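PDB 3BS0: TodX from Pseudomonas putida, which transports toluene and probably related aromatic hydrocarbons across the outer membrane, as a β-barrel channel of the FadL family. Local coordinates for residues A200-R206 with K251-I257; L266-V272 with N312-S317. Residue numbers count along the deposited sequence, not the author numbering.

Interaction 1 (A200-R206 with K251-I257). With C8E ((hydroxyethyloxy)tri(ethyloxy)octane), chain D.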
loop_
_atom_site.group_PDB
_atom_site.type_symbol
_atom_site.label_atom_id
_atom_site.label_comp_id
_atom_site.label_asym_id
_atom_site.label_seq_id
_atom_site.Cartn_x
_atom_site.Cartn_y
_atom_site.Cartn_z
ATOM N N ALA A 200 -3.966 -16.342 -22.355
ATOM C CA ALA A 200 -2.556 -16.036 -22.216
ATOM C C ALA A 200 -2.319 -15.866 -20.732
ATOM O O ALA A 200 -3.158 -15.340 -20.007
ATOM C CB ALA A 200 -2.207 -14.756 -22.956
ATOM N N HIS A 201 -1.177 -16.320 -20.260
ATOM C CA HIS A 201 -0.917 -16.192 -18.847
ATOM C C HIS A 201 0.370 -15.445 -18.576
ATOM O O HIS A 201 1.402 -15.670 -19.223
ATOM C CB HIS A 201 -0.849 -17.563 -18.192
ATOM C CG HIS A 201 -0.505 -17.505 -16.741
ATOM N ND1 HIS A 201 -1.427 -17.177 -15.771
ATOM C CD2 HIS A 201 0.659 -17.746 -16.091
ATOM C CE1 HIS A 201 -0.850 -17.232 -14.584
ATOM N NE2 HIS A 201 0.414 -17.574 -14.750
ATOM N N PHE A 202 0.290 -14.540 -17.615
ATOM C CA PHE A 202 1.446 -13.790 -17.219
ATOM C C PHE A 202 1.905 -14.242 -15.850
ATOM O O PHE A 202 1.112 -14.350 -14.937
ATOM C CB PHE A 202 1.129 -12.308 -17.213
ATOM C CG PHE A 202 1.529 -11.630 -18.469
ATOM C CD1 PHE A 202 0.587 -11.295 -19.428
ATOM C CD2 PHE A 202 2.860 -11.376 -18.719
ATOM C CE1 PHE A 202 0.965 -10.710 -20.624
ATOM C CE2 PHE A 202 3.253 -10.796 -19.910
ATOM C CZ PHE A 202 2.302 -10.462 -20.867
ATOM N N SER A 203 3.190 -14.523 -15.714
ATOM C CA SER A 203 3.714 -14.960 -14.441
ATOM C C SER A 203 4.978 -14.213 -14.024
ATOM O O SER A 203 5.940 -14.081 -14.789
ATOM C CB SER A 203 3.980 -16.462 -14.485
ATOM O OG SER A 203 4.666 -16.878 -13.322
ATOM N N LEU A 204 4.944 -13.694 -12.806
ATOM C CA LEU A 204 6.063 -12.973 -12.214
ATOM C C LEU A 204 6.198 -13.645 -10.855
ATOM O O LEU A 204 5.668 -13.180 -9.857
ATOM C CB LEU A 204 5.719 -11.495 -12.077
ATOM C CG LEU A 204 5.810 -10.687 -13.375
ATOM C CD1 LEU A 204 4.885 -11.219 -14.467
ATOM C CD2 LEU A 204 5.455 -9.255 -13.036
ATOM N N SER A 205 6.912 -14.760 -10.849
ATOM C CA SER A 205 7.080 -15.591 -9.668
ATOM C C SER A 205 8.421 -15.583 -8.969
ATOM O O SER A 205 8.548 -16.163 -7.899
ATOM C CB SER A 205 6.826 -17.036 -10.053
ATOM O OG SER A 205 7.986 -17.544 -10.701
ATOM N N ARG A 206 9.427 -14.961 -9.563
ATOM C CA ARG A 206 10.758 -14.990 -8.972
ATOM C C ARG A 206 11.026 -14.188 -7.739
ATOM O O ARG A 206 10.495 -13.093 -7.559
ATOM C CB ARG A 206 11.811 -14.598 -10.004
ATOM C CG ARG A 206 12.221 -15.733 -10.903
ATOM C CD ARG A 206 11.072 -16.138 -11.782
ATOM N NE ARG A 206 11.519 -16.386 -13.146
ATOM C CZ ARG A 206 10.711 -16.401 -14.201
ATOM N NH1 ARG A 206 9.411 -16.178 -14.041
ATOM N NH2 ARG A 206 11.201 -16.631 -15.414
ATOM N N LYS A 251 12.163 -10.970 -14.209
ATOM C CA LYS A 251 11.857 -12.074 -15.087
ATOM C C LYS A 251 10.366 -12.384 -15.039
ATOM O O LYS A 251 9.723 -12.257 -13.990
ATOM C CB LYS A 251 12.683 -13.304 -14.679
ATOM C CG LYS A 251 14.194 -13.091 -14.748
ATOM C CD LYS A 251 14.592 -12.347 -16.026
ATOM C CE LYS A 251 15.971 -12.773 -16.549
ATOM N NZ LYS A 251 16.138 -12.412 -18.005
ATOM N N ALA A 252 9.830 -12.785 -16.186
ATOM C CA ALA A 252 8.425 -13.108 -16.314
ATOM C C ALA A 252 8.266 -14.177 -17.366
ATOM O O ALA A 252 9.048 -14.258 -18.308
ATOM C CB ALA A 252 7.644 -11.871 -16.717
ATOM N N THR A 253 7.255 -15.014 -17.200
ATOM C CA THR A 253 6.985 -16.063 -18.154
ATOM C C THR A 253 5.663 -15.780 -18.846
ATOM O O THR A 253 4.602 -15.802 -18.226
ATOM C CB THR A 253 6.880 -17.444 -17.478
ATOM O OG1 THR A 253 8.103 -17.749 -16.806
ATOM C CG2 THR A 253 6.599 -18.518 -18.522
ATOM N N LEU A 254 5.728 -15.480 -20.132
ATOM C CA LEU A 254 4.515 -15.244 -20.894
ATOM C C LEU A 254 4.171 -16.619 -21.412
ATOM O O LEU A 254 5.008 -17.290 -22.004
ATOM C CB LEU A 254 4.770 -14.325 -22.069
ATOM C CG LEU A 254 3.590 -14.394 -23.029
ATOM C CD1 LEU A 254 2.380 -13.689 -22.416
ATOM C CD2 LEU A 254 3.974 -13.765 -24.356
ATOM N N SER A 255 2.945 -17.050 -21.177
ATOM C CA SER A 255 2.545 -18.367 -21.612
ATOM C C SER A 255 1.184 -18.364 -22.300
ATOM O O SER A 255 0.183 -17.957 -21.743
ATOM C CB SER A 255 2.559 -19.311 -20.416
ATOM O OG SER A 255 1.298 -19.899 -20.264
ATOM N N ALA A 256 1.185 -18.814 -23.540
ATOM C CA ALA A 256 0.007 -18.865 -24.369
ATOM C C ALA A 256 -0.669 -20.196 -24.163
ATOM O O ALA A 256 0.001 -21.208 -23.966
ATOM C CB ALA A 256 0.410 -18.695 -25.841
ATOM N N ILE A 257 -1.998 -20.193 -24.204
ATOM C CA ILE A 257 -2.755 -21.422 -24.045
ATOM C C ILE A 257 -3.785 -21.587 -25.169
ATOM O O ILE A 257 -4.564 -20.672 -25.474
ATOM C CB ILE A 257 -3.423 -21.438 -22.677
ATOM C CG1 ILE A 257 -2.348 -21.206 -21.599
ATOM C CG2 ILE A 257 -4.141 -22.781 -22.459
ATOM C CD1 ILE A 257 -2.699 -20.111 -20.603
HETATM C C1 C8E D . 2.013 1.289 -6.968
HETATM C C2 C8E D . 1.446 0.029 -7.453
HETATM C C3 C8E D . 1.809 -0.381 -8.811
HETATM C C4 C8E D . 1.477 -1.761 -8.871
HETATM C C5 C8E D . 1.247 -2.160 -10.216
HETATM C C6 C8E D . 0.888 -3.555 -10.212
HETATM C C7 C8E D . 0.024 -3.459 -11.439
HETATM C C8 C8E D . 0.750 -3.301 -12.703
HETATM O O9 C8E D . 0.497 -4.012 -13.889
HETATM C C10 C8E D . 0.673 -5.477 -13.748
HETATM C C11 C8E D . 0.397 -6.010 -15.187
HETATM O O12 C8E D . 1.651 -6.266 -16.044
HETATM C C13 C8E D . 1.639 -7.674 -16.437
HETATM C C14 C8E D . 0.546 -8.216 -17.436
HETATM O O15 C8E D . 0.074 -7.622 -18.715
HETATM C C16 C8E D . -1.041 -6.671 -18.432
HETATM C C17 C8E D . -2.451 -7.308 -18.384
HETATM O O18 C8E D . -3.621 -6.917 -19.108
HETATM C C19 C8E D . -4.369 -5.900 -18.370
HETATM C C20 C8E D . -5.829 -5.993 -17.798
HETATM O O21 C8E D . -6.858 -5.329 -18.527
#
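Antiparallel β-pairing joins strand 199-204 to the end of strand 244-257, in a sheet that branches from the barrel, 199-204 pairing on its other edge with barrel strand 151-169. Two hydrogen-bonded pairs hold the strands together. His201 N donates to Ser255 O (2.6 Å) and Ser255 N to His201 O (2.8 Å); two residues on, Ser203 N reaches Thr253 O at 3.2 Å and Thr253 N reaches Ser203 O at 2.9 Å. Phe202-Leu254 is the non-hydrogen-bonded pair between them, and Ala200-Ala256 another beyond His201-Ser255. On the face carrying Phe202 and Leu254 the contact is apolar: Leu254 CD1 lies 3.8 Å from the Phe202 ring centroid in a CH-pi contact, while C8E takes the opposite ring face, its C14 3.7 Å from Phe202 CD1. The other face is more polar, with His201 NE2 and Ser203 OG both hydrogen-bonded to Glu165. Beyond the strand end the poorly ordered Arg206 folds back over Lys251, and its NH1 makes a weak hydrogen bond to Thr253 OG1 (3.4 Å), which also bonds Asp267. The pair belongs to an antiparallel sheet branching from a FadL-family barrel, its Phe202-Leu254 face packed on helix 186-194 and detergent, probably beside the route of apolar substrates.

Interaction 2 (L266-V272 with N312-S317). With C8E ((hydroxyethyloxy)tri(ethyloxy)octane), chain D.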
loop_
_atom_site.group_PDB
_atom_site.type_symbol
_atom_site.label_atom_id
_atom_site.label_comp_id
_atom_site.label_asym_id
_atom_site.label_seq_id
_atom_site.Cartn_x
_atom_site.Cartn_y
_atom_site.Cartn_z
ATOM N N LEU A 266 7.092 -18.795 -22.380
ATOM C CA LEU A 266 8.203 -18.086 -22.950
ATOM C C LEU A 266 8.752 -17.046 -21.990
ATOM O O LEU A 266 8.096 -16.050 -21.667
ATOM C CB LEU A 266 7.795 -17.520 -24.311
ATOM C CG LEU A 266 7.283 -16.131 -24.665
ATOM C CD1 LEU A 266 8.449 -15.172 -24.667
ATOM C CD2 LEU A 266 6.663 -16.165 -26.066
ATOM N N ASP A 267 9.969 -17.335 -21.513
ATOM C CA ASP A 267 10.701 -16.501 -20.558
ATOM C C ASP A 267 11.315 -15.289 -21.207
ATOM O O ASP A 267 11.749 -15.343 -22.353
ATOM C CB ASP A 267 11.834 -17.287 -19.909
ATOM C CG ASP A 267 11.410 -18.657 -19.478
ATOM O OD1 ASP A 267 10.329 -18.781 -18.863
ATOM O OD2 ASP A 267 12.164 -19.609 -19.746
ATOM N N GLY A 268 11.364 -14.201 -20.453
ATOM C CA GLY A 268 11.935 -12.982 -20.972
ATOM C C GLY A 268 11.962 -11.928 -19.895
ATOM O O GLY A 268 11.822 -12.219 -18.707
ATOM N N ASP A 269 12.152 -10.692 -20.324
ATOM C CA ASP A 269 12.189 -9.560 -19.427
ATOM C C ASP A 269 10.828 -8.858 -19.442
ATOM O O ASP A 269 10.106 -8.905 -20.442
ATOM C CB ASP A 269 13.273 -8.579 -19.880
ATOM C CG ASP A 269 13.357 -7.361 -18.989
ATOM O OD1 ASP A 269 13.904 -7.483 -17.867
ATOM O OD2 ASP A 269 12.860 -6.288 -19.400
ATOM N N ILE A 270 10.477 -8.225 -18.328
ATOM C CA ILE A 270 9.225 -7.501 -18.241
ATOM C C ILE A 270 9.474 -6.253 -17.449
ATOM O O ILE A 270 10.214 -6.264 -16.463
ATOM C CB ILE A 270 8.097 -8.317 -17.560
ATOM C CG1 ILE A 270 6.741 -7.690 -17.888
ATOM C CG2 ILE A 270 8.279 -8.348 -16.049
ATOM C CD1 ILE A 270 5.548 -8.575 -17.532
ATOM N N ARG A 271 8.876 -5.167 -17.911
ATOM C CA ARG A 271 8.998 -3.883 -17.267
ATOM C C ARG A 271 7.615 -3.309 -17.124
ATOM O O ARG A 271 6.832 -3.293 -18.075
ATOM C CB ARG A 271 9.836 -2.911 -18.106
ATOM C CG ARG A 271 11.294 -3.248 -18.221
ATOM C CD ARG A 271 11.974 -2.275 -19.155
ATOM N NE ARG A 271 11.922 -2.706 -20.553
ATOM C CZ ARG A 271 11.991 -1.875 -21.589
ATOM N NH1 ARG A 271 12.109 -0.565 -21.391
ATOM N NH2 ARG A 271 11.946 -2.353 -22.823
ATOM N N VAL A 272 7.320 -2.856 -15.918
ATOM C CA VAL A 272 6.058 -2.229 -15.623
ATOM C C VAL A 272 6.486 -0.778 -15.527
ATOM O O VAL A 272 6.990 -0.331 -14.505
ATOM C CB VAL A 272 5.490 -2.750 -14.294
ATOM C CG1 VAL A 272 4.198 -2.047 -13.963
ATOM C CG2 VAL A 272 5.231 -4.243 -14.406
ATOM N N ASN A 312 2.702 1.206 -18.764
ATOM C CA ASN A 312 2.724 0.115 -19.719
ATOM C C ASN A 312 3.111 -1.184 -19.044
ATOM O O ASN A 312 2.998 -1.340 -17.842
ATOM C CB ASN A 312 3.722 0.419 -20.834
ATOM C CG ASN A 312 3.353 1.652 -21.624
ATOM O OD1 ASN A 312 3.151 2.731 -21.059
ATOM N ND2 ASN A 312 3.266 1.504 -22.940
ATOM N N VAL A 313 3.567 -2.111 -19.859
ATOM C CA VAL A 313 4.001 -3.418 -19.439
ATOM C C VAL A 313 4.699 -3.883 -20.688
ATOM O O VAL A 313 4.044 -4.198 -21.672
ATOM C CB VAL A 313 2.826 -4.356 -19.197
ATOM C CG1 VAL A 313 3.329 -5.771 -18.981
ATOM C CG2 VAL A 313 2.023 -3.881 -18.033
ATOM N N ALA A 314 6.022 -3.893 -20.667
ATOM C CA ALA A 314 6.778 -4.327 -21.834
ATOM C C ALA A 314 7.453 -5.658 -21.530
ATOM O O ALA A 314 8.301 -5.740 -20.645
ATOM C CB ALA A 314 7.818 -3.275 -22.196
ATOM N N PHE A 315 7.040 -6.706 -22.236
ATOM C CA PHE A 315 7.637 -8.020 -22.062
ATOM C C PHE A 315 8.417 -8.320 -23.336
ATOM O O PHE A 315 7.924 -8.120 -24.454
ATOM C CB PHE A 315 6.578 -9.091 -21.850
ATOM C CG PHE A 315 7.112 -10.501 -21.970
ATOM C CD1 PHE A 315 7.701 -11.134 -20.880
ATOM C CD2 PHE A 315 7.025 -11.182 -23.174
ATOM C CE1 PHE A 315 8.184 -12.427 -20.994
ATOM C CE2 PHE A 315 7.508 -12.474 -23.304
ATOM C CZ PHE A 315 8.090 -13.102 -22.212
ATOM N N ILE A 316 9.629 -8.820 -23.176
ATOM C CA ILE A 316 10.436 -9.077 -24.338
ATOM C C ILE A 316 11.281 -10.331 -24.211
ATOM O O ILE A 316 11.894 -10.581 -23.188
ATOM C CB ILE A 316 11.303 -7.831 -24.610
ATOM C CG1 ILE A 316 11.894 -7.885 -26.011
ATOM C CG2 ILE A 316 12.381 -7.694 -23.543
ATOM C CD1 ILE A 316 12.442 -6.537 -26.408
ATOM N N SER A 317 11.275 -11.128 -25.269
ATOM C CA SER A 317 12.029 -12.366 -25.318
ATOM C C SER A 317 12.816 -12.467 -26.631
ATOM O O SER A 317 12.753 -11.573 -27.488
ATOM C CB SER A 317 11.077 -13.554 -25.204
ATOM O OG SER A 317 10.157 -13.558 -26.282
HETATM C C1 C8E D . 2.013 1.289 -6.968
HETATM C C2 C8E D . 1.446 0.029 -7.453
HETATM C C3 C8E D . 1.809 -0.381 -8.811
HETATM C C4 C8E D . 1.477 -1.761 -8.871
HETATM C C5 C8E D . 1.247 -2.160 -10.216
HETATM C C6 C8E D . 0.888 -3.555 -10.212
HETATM C C7 C8E D . 0.024 -3.459 -11.439
HETATM C C8 C8E D . 0.750 -3.301 -12.703
HETATM O O9 C8E D . 0.497 -4.012 -13.889
HETATM C C10 C8E D . 0.673 -5.477 -13.748
HETATM C C11 C8E D . 0.397 -6.010 -15.187
HETATM O O12 C8E D . 1.651 -6.266 -16.044
HETATM C C13 C8E D . 1.639 -7.674 -16.437
HETATM C C14 C8E D . 0.546 -8.216 -17.436
HETATM O O15 C8E D . 0.074 -7.622 -18.715
HETATM C C16 C8E D . -1.041 -6.671 -18.432
HETATM C C17 C8E D . -2.451 -7.308 -18.384
HETATM O O18 C8E D . -3.621 -6.917 -19.108
HETATM C C19 C8E D . -4.369 -5.900 -18.370
HETATM C C20 C8E D . -5.829 -5.993 -17.798
HETATM O O21 C8E D . -6.858 -5.329 -18.527
#
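Four backbone hydrogen bonds pair strand 263-272 with the short strand 314-317. Asp269 N to Ile316 O (2.9 Å) and Ile316 N to Asp269 O (2.8 Å) make one hydrogen-bonded pair, Arg271 N to Ala314 O (2.9 Å) and Ala314 N to Arg271 O (2.8 Å) the next. Between them, at the non-hydrogen-bonded pair Ile270-Phe315, the strands close to a CA-CA distance of 4.2 Å, with CA-H...O contacts such as Ile270 CA to Ala314 O (3.1 Å). Gly268 fits where a CB would clash with Ile316 O. The pairing extends the antiparallel sheet that branches from the FadL-type barrel: 263-272 pairs on its other edge with 244-257, and 314-317 with 320-324. Apolar contacts gather on the Ile270-Phe315 face: Ile270 CD1 meets Val313 CG1 at 3.9 Å, and the Phe315 ring sets its edge against Ile270 CB. Phe315 also packs on Leu254 and Ile322. C8E O12 lies 3.1 Å from Val313 CG2 and C8E C8 3.9 Å from Val272 CG1. The opposite face mixes charge with apolar groups. There Asp269 CB meets Ile316 CG2 at 3.9 Å, the Arg271 guanidinium spreads over Ala314 CB, and, within 266-272, Arg271 NE makes a long salt bridge with Asp269 OD2 (3.9 Å).

In the fold
Interactions 1 and 2 lie side by side in one antiparallel sheet that branches off the barrel, their centres about 9 Å apart and on the same side of the chain's centre. They come in series along the chain, and the join is the pairing of consecutive strands 244-257 and 263-272, the second strand of interaction 1 with the first of interaction 2. Leu254 N lies 2.9 Å from Leu266 O and Ala252 O 3.2 Å from Gly268 N, both probable hydrogen bonds. The pairing makes four neighbouring strands, 199-204, 244-257, 263-272 and 314-317, one continuous sheet. Both contacts touch the same C8E, a bound detergent that probably marks a path for apolar substrates.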